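Local coordinates for protein cytochrome c7 (Geobacter sulfurreducens, PDB 3H4N) that carries electrons through several covalently bound c-type haems and belongs to a cytochrome c7 family involved in Fe(III) respiration, at the protoporphyrin IX containing Fe site. Coordinates in Å, arbitrary orientation; residue numbers count along the deposited sequence, not the author numbering.

The protoporphyrin IX containing Fe site. Residues 7, 16, 18, 20-21, 24, 27-28, 31-32, 35-40, 47, 52, 55-56, 59, 61-63. With HEM (protoporphyrin IX containing Fe), chain B; HEM (protoporphyrin IX containing Fe), chain C.
Lys39 NZ, the amine of a side chain bent at chi2, is gripped by at least three partners at the propionate edge of HEM (chain B): waters 1 and 2, which relay it to propionate atoms O1A and O2D, and O1A itself in a looser salt bridge of 3.7 Å. In this cytochrome c7 each of the two haems is attached by a CXXCH motif, Cys28 and Cys31 holding HEM (chain B) by thioethers, Cys52 and Cys55 HEM (chain C). The backbone adds a nearly straight hydrogen bond, Ile40 N to HEM (chain B) O1D, on the same propionate as O2D, at 2.9 Å, so the two carboxylates are probably stabilised as anions. Each iron is bis-histidine: His32 and His56 are the proximal ligands of their motifs, and His18 and His21, from the 3-10 helix 18-21, the distal ones, nearly opposite across the iron. His56 is oriented from the second shell, its ND1 giving a 2.7 Å hydrogen bond to Pro63 O. Pro63 CD lies over the HEM (chain C) pyrrole containing NA, 3.4 Å from that ring's centroid, a CH-pi contact. Between the haems stands Phe16, CG anti to the backbone N (chi1 178°). Its CZ touches HEM (chain B) CHD at 3.3 Å. Its CD1 edge faces the HEM (chain C) pyrrole containing NB, the planes 75° apart. CE1 sits 3.3 Å above the centre of the His21 ring. An alanine here would probably loosen the packing between the haems and the support of the His18 and His21 rings, which CE2 and CE1 cover.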
ATOM      1  N   LEU A   7       5.207  -7.500   1.653  1.00  9.98           N
ATOM      2  CA  LEU A   7       4.575  -7.280   2.948  1.00  8.98           C
ATOM      3  C   LEU A   7       3.993  -8.618   3.372  1.00  8.34           C
ATOM      4  O   LEU A   7       3.042  -9.124   2.783  1.00  8.57           O
ATOM      5  CB  LEU A   7       3.495  -6.195   2.853  1.00  8.42           C
ATOM      6  CG  LEU A   7       4.024  -4.847   2.336  0.50  7.12           C
ATOM      7  CD1 LEU A   7       2.878  -3.889   2.000  1.00  7.81           C
ATOM      8  CD2 LEU A   7       5.001  -4.226   3.341  1.00  9.88           C
ATOM      9  N   PHE A  16       4.171  -5.024  -3.047  1.00  8.56           N
ATOM     10  CA  PHE A  16       4.055  -3.584  -3.268  1.00  8.37           C
ATOM     11  C   PHE A  16       5.175  -3.090  -4.203  1.00  8.21           C
ATOM     12  O   PHE A  16       6.362  -3.308  -3.941  1.00  9.15           O
ATOM     13  CB  PHE A  16       4.139  -2.811  -1.939  1.00  8.43           C
ATOM     14  CG  PHE A  16       4.077  -1.330  -2.137  1.00  7.43           C
ATOM     15  CD1 PHE A  16       2.850  -0.697  -2.358  1.00  7.92           C
ATOM     16  CD2 PHE A  16       5.247  -0.586  -2.246  1.00  7.24           C
ATOM     17  CE1 PHE A  16       2.802   0.645  -2.643  1.00  7.62           C
ATOM     18  CE2 PHE A  16       5.197   0.738  -2.511  1.00  6.86           C
ATOM     19  CZ  PHE A  16       3.980   1.368  -2.707  1.00  7.87           C
ATOM     20  N   HIS A  18       6.763   0.231  -5.982  1.00  6.59           N
ATOM     21  CA  HIS A  18       6.809   1.694  -6.030  1.00  6.44           C
ATOM     22  C   HIS A  18       6.535   2.244  -7.425  1.00  7.60           C
ATOM     23  O   HIS A  18       6.004   3.339  -7.543  1.00  7.33           O
ATOM     24  CB  HIS A  18       8.163   2.260  -5.567  1.00  5.47           C
ATOM     25  CG  HIS A  18       8.326   2.352  -4.076  1.00  4.38           C
ATOM     26  ND1 HIS A  18       8.959   1.402  -3.308  1.00  5.75           N
ATOM     27  CD2 HIS A  18       7.884   3.294  -3.216  1.00  3.76           C
ATOM     28  CE1 HIS A  18       8.900   1.778  -2.039  1.00  2.78           C
ATOM     29  NE2 HIS A  18       8.256   2.924  -1.958  1.00  6.97           N
ATOM     30  N   LYS A  20       4.428   1.441  -9.669  1.00 10.73           N
ATOM     31  CA  LYS A  20       2.982   1.555  -9.885  1.00 11.19           C
ATOM     32  C   LYS A  20       2.350   2.685  -9.084  1.00 10.34           C
ATOM     33  O   LYS A  20       1.205   3.056  -9.328  1.00 12.15           O
ATOM     34  CB  LYS A  20       2.294   0.232  -9.535  0.50 11.43           C
ATOM     35  CG  LYS A  20       2.548  -0.875 -10.541  0.50 12.92           C
ATOM     36  CD  LYS A  20       1.684  -0.710 -11.782  0.50 13.96           C
ATOM     37  CE  LYS A  20       1.975  -1.767 -12.830  0.50 15.00           C
ATOM     38  NZ  LYS A  20       1.487  -1.327 -14.159  0.50 15.38           N
ATOM     39  N   HIS A  21       3.099   3.234  -8.129  1.00  8.36           N
ATOM     40  CA  HIS A  21       2.592   4.191  -7.166  1.00  8.02           C
ATOM     41  C   HIS A  21       3.219   5.576  -7.310  1.00  7.97           C
ATOM     42  O   HIS A  21       3.051   6.425  -6.441  1.00  9.15           O
ATOM     43  CB  HIS A  21       2.768   3.600  -5.749  1.00  6.88           C
ATOM     44  CG  HIS A  21       1.828   2.463  -5.495  1.00  6.32           C
ATOM     45  ND1 HIS A  21       2.092   1.165  -5.876  1.00  6.49           N
ATOM     46  CD2 HIS A  21       0.567   2.460  -5.002  1.00  5.13           C
ATOM     47  CE1 HIS A  21       1.049   0.403  -5.591  1.00  5.51           C
ATOM     48  NE2 HIS A  21       0.106   1.163  -5.065  1.00  5.23           N
ATOM     49  N   VAL A  24       0.721   9.796  -7.440  1.00 12.20           N
ATOM     50  CA  VAL A  24      -0.443   9.775  -6.557  1.00 11.48           C
ATOM     51  C   VAL A  24      -0.414  11.071  -5.782  1.00 10.97           C
ATOM     52  O   VAL A  24       0.652  11.667  -5.626  1.00 10.92           O
ATOM     53  CB  VAL A  24      -0.419   8.578  -5.561  1.00 11.75           C
ATOM     54  CG1 VAL A  24      -0.511   7.243  -6.299  1.00 12.63           C
ATOM     55  CG2 VAL A  24       0.813   8.602  -4.659  1.00 11.50           C
ATOM     56  N   GLU A  27       2.375  12.276  -3.377  1.00  8.20           N
ATOM     57  CA  GLU A  27       3.537  11.500  -3.783  1.00  7.73           C
ATOM     58  C   GLU A  27       4.037  10.653  -2.624  1.00  6.60           C
ATOM     59  O   GLU A  27       3.250   9.910  -2.064  1.00  6.04           O
ATOM     60  CB  GLU A  27       4.598  12.410  -4.405  1.00  8.65           C
ATOM     61  CG  GLU A  27       5.510  11.664  -5.368  1.00 12.10           C
ATOM     62  CD  GLU A  27       4.765  10.934  -6.484  1.00 14.86           C
ATOM     63  OE1 GLU A  27       5.322   9.926  -6.987  1.00 16.09           O
ATOM     64  OE2 GLU A  27       3.637  11.358  -6.867  1.00 15.73           O
ATOM     65  N   CYS A  28       5.306  10.762  -2.242  1.00  5.79           N
ATOM     66  CA  CYS A  28       5.865   9.907  -1.195  1.00  5.37           C
ATOM     67  C   CYS A  28       5.081  10.021   0.102  1.00  5.41           C
ATOM     68  O   CYS A  28       4.946   9.051   0.827  1.00  5.59           O
ATOM     69  CB  CYS A  28       7.340  10.238  -0.939  1.00  5.50           C
ATOM     70  SG  CYS A  28       8.303  10.512  -2.447  1.00  5.73           S
ATOM     71  N   CYS A  31       2.137   7.846   1.712  1.00  6.33           N
ATOM     72  CA  CYS A  31       2.397   6.668   2.534  1.00  6.30           C
ATOM     73  C   CYS A  31       3.431   6.879   3.620  1.00  5.87           C
ATOM     74  O   CYS A  31       3.389   6.188   4.628  1.00  7.38           O
ATOM     75  CB  CYS A  31       2.818   5.514   1.644  1.00  6.31           C
ATOM     76  SG  CYS A  31       1.507   5.109   0.467  1.00  6.48           S
ATOM     77  N   HIS A  32       4.366   7.796   3.395  1.00  5.66           N
ATOM     78  CA  HIS A  32       5.503   8.028   4.274  1.00  5.32           C
ATOM     79  C   HIS A  32       5.354   9.356   4.991  1.00  5.59           C
ATOM     80  O   HIS A  32       4.743  10.290   4.467  1.00  6.32           O
ATOM     81  CB  HIS A  32       6.767   8.095   3.414  1.00  5.63           C
ATOM     82  CG  HIS A  32       7.138   6.789   2.809  1.00  4.85           C
ATOM     83  ND1 HIS A  32       7.599   5.689   3.504  1.00  6.04           N
ATOM     84  CD2 HIS A  32       7.084   6.421   1.512  1.00  2.79           C
ATOM     85  CE1 HIS A  32       7.799   4.700   2.642  1.00  3.57           C
ATOM     86  NE2 HIS A  32       7.501   5.120   1.431  1.00  6.33           N
ATOM     87  N   GLU A  35       9.348  13.057   2.516  1.00  9.55           N
ATOM     88  CA  GLU A  35       9.720  12.958   1.103  1.00 10.65           C
ATOM     89  C   GLU A  35      10.824  11.928   0.865  1.00 10.20           C
ATOM     90  O   GLU A  35      10.971  11.419  -0.242  1.00 11.51           O
ATOM     91  CB  GLU A  35      10.173  14.343   0.615  0.50 11.17           C
ATOM     92  CG  GLU A  35      10.664  14.436  -0.822  0.50 12.35           C
ATOM     93  CD  GLU A  35      10.935  15.868  -1.262  0.50 13.79           C
ATOM     94  OE1 GLU A  35      11.617  16.622  -0.529  0.50 14.40           O
ATOM     95  OE2 GLU A  35      10.483  16.238  -2.359  0.50 15.86           O
ATOM     96  N   ALA A  36      11.631  11.637   1.881  1.00  9.17           N
ATOM     97  CA  ALA A  36      12.730  10.679   1.736  1.00  8.91           C
ATOM     98  C   ALA A  36      12.244   9.245   1.764  1.00  7.52           C
ATOM     99  O   ALA A  36      12.894   8.364   1.201  1.00  6.88           O
ATOM    100  CB  ALA A  36      13.765  10.878   2.833  1.00  9.85           C
ATOM    101  N   GLY A  37      11.140   8.999   2.471  1.00  7.06           N
ATOM    102  CA  GLY A  37      10.662   7.650   2.686  1.00  6.47           C
ATOM    103  C   GLY A  37      11.511   6.873   3.684  1.00  6.48           C
ATOM    104  O   GLY A  37      12.461   7.383   4.272  1.00  7.04           O
ATOM    105  N   GLY A  38      11.189   5.600   3.832  1.00  6.08           N
ATOM    106  CA  GLY A  38      11.803   4.743   4.825  1.00  5.90           C
ATOM    107  C   GLY A  38      10.835   3.638   5.211  1.00  5.92           C
ATOM    108  O   GLY A  38       9.772   3.477   4.622  1.00  6.16           O
ATOM    109  N   LYS A  39      11.196   2.856   6.212  1.00  6.09           N
ATOM    110  CA  LYS A  39      10.262   1.875   6.744  1.00  5.69           C
ATOM    111  C   LYS A  39       9.062   2.602   7.364  1.00  5.62           C
ATOM    112  O   LYS A  39       9.146   3.783   7.749  1.00  5.93           O
ATOM    113  CB  LYS A  39      10.931   0.980   7.786  1.00  6.34           C
ATOM    114  CG  LYS A  39      12.078   0.132   7.224  1.00  7.95           C
ATOM    115  CD  LYS A  39      11.653  -0.942   6.244  1.00  9.96           C
ATOM    116  CE  LYS A  39      12.833  -1.868   5.918  1.00 11.38           C
ATOM    117  NZ  LYS A  39      12.437  -3.073   5.149  1.00 14.11           N
ATOM    118  N   ILE A  40       7.951   1.882   7.456  1.00  5.77           N
ATOM    119  CA  ILE A  40       6.700   2.432   7.969  1.00  5.78           C
ATOM    120  C   ILE A  40       6.362   1.653   9.243  1.00  5.74           C
ATOM    121  O   ILE A  40       5.874   0.526   9.191  1.00  5.78           O
ATOM    122  CB  ILE A  40       5.582   2.317   6.912  1.00  5.90           C
ATOM    123  CG1 ILE A  40       5.943   3.136   5.656  1.00  6.56           C
ATOM    124  CG2 ILE A  40       4.240   2.821   7.498  1.00  5.64           C
ATOM    125  CD1 ILE A  40       5.020   2.919   4.464  1.00  7.16           C
ATOM    126  N   TRP A  47      -3.213  -0.562   9.153  1.00  6.57           N
ATOM    127  CA  TRP A  47      -2.656   0.433   8.241  1.00  6.73           C
ATOM    128  C   TRP A  47      -3.094   0.131   6.819  1.00  6.32           C
ATOM    129  O   TRP A  47      -3.577   1.011   6.088  1.00  6.19           O
ATOM    130  CB  TRP A  47      -1.123   0.393   8.310  1.00  6.61           C
ATOM    131  CG  TRP A  47      -0.401   1.625   7.805  1.00  5.99           C
ATOM    132  CD1 TRP A  47       0.170   2.597   8.576  1.00  6.68           C
ATOM    133  CD2 TRP A  47      -0.145   2.002   6.431  1.00  5.59           C
ATOM    134  NE1 TRP A  47       0.757   3.549   7.781  1.00  6.89           N
ATOM    135  CE2 TRP A  47       0.585   3.211   6.465  1.00  5.65           C
ATOM    136  CE3 TRP A  47      -0.447   1.441   5.183  1.00  6.22           C
ATOM    137  CZ2 TRP A  47       0.997   3.870   5.310  1.00  5.88           C
ATOM    138  CZ3 TRP A  47      -0.018   2.092   4.036  1.00  6.53           C
ATOM    139  CH2 TRP A  47       0.681   3.304   4.111  1.00  6.70           C
ATOM    140  N   CYS A  52      -4.174   1.593   2.087  1.00  6.42           N
ATOM    141  CA  CYS A  52      -4.019   0.940   0.780  1.00  6.40           C
ATOM    142  C   CYS A  52      -5.375   0.806   0.084  1.00  6.45           C
ATOM    143  O   CYS A  52      -5.596   1.333  -1.005  1.00  6.21           O
ATOM    144  CB  CYS A  52      -3.352  -0.439   0.904  1.00  6.80           C
ATOM    145  SG  CYS A  52      -1.819  -0.567   1.845  1.00  6.94           S
ATOM    146  N   CYS A  55      -7.227   4.261  -0.824  1.00  6.01           N
ATOM    147  CA  CYS A  55      -6.851   4.973  -2.043  1.00  5.51           C
ATOM    148  C   CYS A  55      -7.340   4.246  -3.292  1.00  5.74           C
ATOM    149  O   CYS A  55      -7.837   4.880  -4.216  1.00  5.52           O
ATOM    150  CB  CYS A  55      -5.352   5.182  -2.157  1.00  5.23           C
ATOM    151  SG  CYS A  55      -4.983   5.972  -3.743  1.00  5.92           S
ATOM    152  N   HIS A  56      -7.228   2.923  -3.315  1.00  5.69           N
ATOM    153  CA  HIS A  56      -7.675   2.170  -4.482  1.00  5.97           C
ATOM    154  C   HIS A  56      -9.161   2.429  -4.755  1.00  6.71           C
ATOM    155  O   HIS A  56      -9.587   2.599  -5.900  1.00  6.99           O
ATOM    156  CB  HIS A  56      -7.411   0.671  -4.301  1.00  5.60           C
ATOM    157  CG  HIS A  56      -5.956   0.323  -4.244  1.00  5.06           C
ATOM    158  ND1 HIS A  56      -5.513  -0.880  -3.749  1.00  5.80           N
ATOM    159  CD2 HIS A  56      -4.847   1.021  -4.586  1.00  4.47           C
ATOM    160  CE1 HIS A  56      -4.193  -0.918  -3.808  1.00  5.32           C
ATOM    161  NE2 HIS A  56      -3.762   0.220  -4.330  1.00  4.47           N
ATOM    162  N   MET A  59      -9.592   6.125  -6.132  1.00  8.42           N
ATOM    163  CA  MET A  59      -9.110   6.320  -7.491  1.00  8.90           C
ATOM    164  C   MET A  59      -9.820   5.432  -8.502  1.00  9.33           C
ATOM    165  O   MET A  59      -9.676   5.650  -9.699  1.00 10.03           O
ATOM    166  CB  MET A  59      -7.608   6.058  -7.564  1.00  9.19           C
ATOM    167  CG  MET A  59      -6.802   7.025  -6.753  1.00  9.41           C
ATOM    168  SD  MET A  59      -5.020   6.973  -7.011  1.00  9.98           S
ATOM    169  CE  MET A  59      -4.819   7.413  -8.756  1.00 10.67           C
ATOM    170  N   LYS A  61      -8.916   2.435  -9.013  1.00  9.17           N
ATOM    171  CA  LYS A  61      -7.779   1.730  -9.598  1.00  9.68           C
ATOM    172  C   LYS A  61      -7.122   0.916  -8.510  1.00  8.62           C
ATOM    173  O   LYS A  61      -7.007   1.384  -7.383  1.00  8.82           O
ATOM    174  CB  LYS A  61      -6.738   2.717 -10.152  1.00 10.59           C
ATOM    175  CG  LYS A  61      -7.198   3.651 -11.274  1.00 13.96           C
ATOM    176  CD  LYS A  61      -6.885   3.103 -12.668  1.00 16.19           C
ATOM    177  CE  LYS A  61      -5.375   2.942 -12.947  1.00 17.93           C
ATOM    178  NZ  LYS A  61      -4.842   3.757 -14.085  1.00 18.69           N
ATOM    179  N   GLY A  62      -6.669  -0.289  -8.837  1.00  7.48           N
ATOM    180  CA  GLY A  62      -5.926  -1.086  -7.891  1.00  7.02           C
ATOM    181  C   GLY A  62      -6.790  -2.087  -7.143  1.00  6.72           C
ATOM    182  O   GLY A  62      -8.010  -2.023  -7.171  1.00  7.23           O
ATOM    183  N   PRO A  63      -6.131  -3.026  -6.477  1.00  6.89           N
ATOM    184  CA  PRO A  63      -6.821  -4.152  -5.830  1.00  7.00           C
ATOM    185  C   PRO A  63      -7.674  -3.743  -4.626  1.00  7.13           C
ATOM    186  O   PRO A  63      -7.230  -3.009  -3.729  1.00  7.65           O
ATOM    187  CB  PRO A  63      -5.660  -5.058  -5.403  1.00  7.64           C
ATOM    188  CG  PRO A  63      -4.490  -4.164  -5.282  1.00  8.11           C
ATOM    189  CD  PRO A  63      -4.667  -3.119  -6.322  1.00  6.58           C
TER
HETATM  190  CHA HEM B  72       9.479   1.569   1.498  1.00  4.38           C
HETATM  191  CHB HEM B  72      10.882   5.779  -0.414  1.00  4.06           C
HETATM  192  CHC HEM B  72       6.520   6.454  -2.283  1.00  4.43           C
HETATM  193  CHD HEM B  72       4.918   2.672   0.223  1.00  4.73           C
HETATM  194  C1A HEM B  72      10.248   2.649   1.148  1.00  4.73           C
HETATM  195  C2A HEM B  72      11.620   2.868   1.499  1.00  5.53           C
HETATM  196  C3A HEM B  72      12.019   4.032   0.976  1.00  5.05           C
HETATM  197  C4A HEM B  72      10.889   4.585   0.270  1.00  4.15           C
HETATM  198  CMA HEM B  72      13.401   4.705   1.090  1.00  4.81           C
HETATM  199  CAA HEM B  72      12.462   1.923   2.378  1.00  8.74           C
HETATM  200  CBA HEM B  72      12.997   0.733   1.628  1.00 10.73           C
HETATM  201  CGA HEM B  72      13.877  -0.090   2.546  1.00 13.31           C
HETATM  202  O1A HEM B  72      13.951  -1.298   2.237  1.00 14.95           O
HETATM  203  O2A HEM B  72      14.496   0.423   3.534  1.00 13.37           O
HETATM  204  C1B HEM B  72       9.838   6.316  -1.106  1.00  3.96           C
HETATM  205  C2B HEM B  72       9.888   7.532  -1.884  1.00  4.61           C
HETATM  206  C3B HEM B  72       8.678   7.708  -2.417  1.00  5.07           C
HETATM  207  C4B HEM B  72       7.847   6.616  -1.990  1.00  4.29           C
HETATM  208  CMB HEM B  72      11.138   8.419  -2.040  1.00  5.56           C
HETATM  209  CAB HEM B  72       8.209   8.825  -3.369  1.00  5.01           C
HETATM  210  CBB HEM B  72       8.863   8.939  -4.578  1.00  5.65           C
HETATM  211  C1C HEM B  72       5.690   5.537  -1.697  1.00  4.89           C
HETATM  212  C2C HEM B  72       4.250   5.522  -1.805  1.00  4.44           C
HETATM  213  C3C HEM B  72       3.791   4.472  -1.112  1.00  4.59           C
HETATM  214  C4C HEM B  72       4.943   3.806  -0.539  1.00  4.48           C
HETATM  215  CMC HEM B  72       3.432   6.568  -2.599  1.00  4.32           C
HETATM  216  CAC HEM B  72       2.318   4.007  -0.909  1.00  4.96           C
HETATM  217  CBC HEM B  72       1.480   4.063  -1.977  1.00  5.72           C
HETATM  218  C1D HEM B  72       5.987   2.022   0.754  1.00  4.46           C
HETATM  219  C2D HEM B  72       5.898   0.795   1.493  1.00  5.69           C
HETATM  220  C3D HEM B  72       7.299   0.467   1.882  1.00  5.17           C
HETATM  221  C4D HEM B  72       8.113   1.519   1.331  1.00  4.29           C
HETATM  222  CMD HEM B  72       4.641   0.002   1.818  1.00  6.84           C
HETATM  223  CAD HEM B  72       7.769  -0.713   2.738  1.00  7.07           C
HETATM  224  CBD HEM B  72       7.777  -0.168   4.172  1.00  8.70           C
HETATM  225  CGD HEM B  72       8.096  -1.177   5.253  1.00  9.40           C
HETATM  226  O1D HEM B  72       8.145  -0.799   6.459  1.00 10.21           O
HETATM  227  O2D HEM B  72       8.282  -2.372   4.903  1.00 11.37           O
HETATM  228  NA  HEM B  72       9.827   3.715   0.393  1.00  4.05           N
HETATM  229  NB  HEM B  72       8.594   5.772  -1.195  1.00  4.45           N
HETATM  230  NC  HEM B  72       6.079   4.482  -0.909  1.00  4.82           N
HETATM  231  ND  HEM B  72       7.296   2.441   0.674  1.00  4.48           N
HETATM  232 FE   HEM B  72       7.933   4.079  -0.282  1.00  4.27          FE
HETATM  233  CHA HEM C  73      -2.043  -0.518  -7.880  1.00  5.98           C
HETATM  234  CHB HEM C  73      -1.005  -2.484  -3.606  1.00  5.12           C
HETATM  235  CHC HEM C  73      -1.375   1.868  -1.576  1.00  4.79           C
HETATM  236  CHD HEM C  73      -2.892   3.759  -5.695  1.00  5.22           C
HETATM  237  C1A HEM C  73      -1.688  -1.426  -6.919  1.00  5.91           C
HETATM  238  C2A HEM C  73      -1.393  -2.836  -7.133  1.00  7.17           C
HETATM  239  C3A HEM C  73      -1.108  -3.373  -5.935  1.00  6.79           C
HETATM  240  C4A HEM C  73      -1.224  -2.336  -4.947  1.00  5.82           C
HETATM  241  CMA HEM C  73      -0.723  -4.839  -5.618  1.00  7.01           C
HETATM  242  CAA HEM C  73      -1.375  -3.557  -8.510  0.50  8.97           C
HETATM  243  CBA HEM C  73      -2.352  -4.722  -8.623  0.50 10.64           C
HETATM  244  CGA HEM C  73      -1.934  -5.689  -9.714  0.50 11.14           C
HETATM  245  O1A HEM C  73      -0.942  -5.423 -10.446  0.50 12.85           O
HETATM  246  O2A HEM C  73      -2.601  -6.748  -9.874  0.50 10.41           O
HETATM  247  C1B HEM C  73      -0.999  -1.464  -2.687  1.00  5.16           C
HETATM  248  C2B HEM C  73      -0.635  -1.609  -1.297  1.00  5.65           C
HETATM  249  C3B HEM C  73      -0.699  -0.391  -0.742  1.00  5.37           C
HETATM  250  C4B HEM C  73      -1.132   0.539  -1.761  1.00  4.65           C
HETATM  251  CMB HEM C  73      -0.243  -2.934  -0.627  1.00  7.27           C
HETATM  252  CAB HEM C  73      -0.393   0.039   0.708  1.00  6.16           C
HETATM  253  CBB HEM C  73       0.774  -0.430   1.245  1.00  6.76           C
HETATM  254  C1C HEM C  73      -1.867   2.736  -2.503  1.00  5.30           C
HETATM  255  C2C HEM C  73      -2.181   4.129  -2.245  1.00  5.27           C
HETATM  256  C3C HEM C  73      -2.575   4.674  -3.394  1.00  5.26           C
HETATM  257  C4C HEM C  73      -2.544   3.612  -4.384  1.00  5.77           C
HETATM  258  CMC HEM C  73      -2.042   4.793  -0.861  1.00  6.66           C
HETATM  259  CAC HEM C  73      -3.049   6.128  -3.668  1.00  5.72           C
HETATM  260  CBC HEM C  73      -2.646   7.155  -2.856  1.00  6.17           C
HETATM  261  C1D HEM C  73      -2.770   2.798  -6.674  1.00  5.13           C
HETATM  262  C2D HEM C  73      -3.017   3.013  -8.070  1.00  6.57           C
HETATM  263  C3D HEM C  73      -2.757   1.695  -8.738  1.00  5.70           C
HETATM  264  C4D HEM C  73      -2.377   0.798  -7.690  1.00  5.48           C
HETATM  265  CMD HEM C  73      -3.451   4.309  -8.746  1.00  7.85           C
HETATM  266  CAD HEM C  73      -2.857   1.410 -10.235  1.00  6.44           C
HETATM  267  CBD HEM C  73      -1.499   1.725 -10.870  1.00  8.06           C
HETATM  268  CGD HEM C  73      -1.453   1.502 -12.360  1.00 10.50           C
HETATM  269  O1D HEM C  73      -2.136   0.571 -12.842  1.00 11.52           O
HETATM  270  O2D HEM C  73      -0.701   2.227 -13.075  1.00 12.66           O
HETATM  271  NA  HEM C  73      -1.574  -1.160  -5.575  1.00  5.37           N
HETATM  272  NB  HEM C  73      -1.291  -0.127  -2.941  1.00  4.83           N
HETATM  273  NC  HEM C  73      -2.104   2.439  -3.828  1.00  4.89           N
HETATM  274  ND  HEM C  73      -2.385   1.476  -6.475  1.00  4.52           N
HETATM  275 FE   HEM C  73      -1.828   0.663  -4.700  1.00  5.03          FE
HETATM  276  O   HOH W   1      14.652  -3.580   3.418  1.00 20.62           O
HETATM  277  O   HOH W   2      10.417  -2.906   3.168  1.00 24.86           O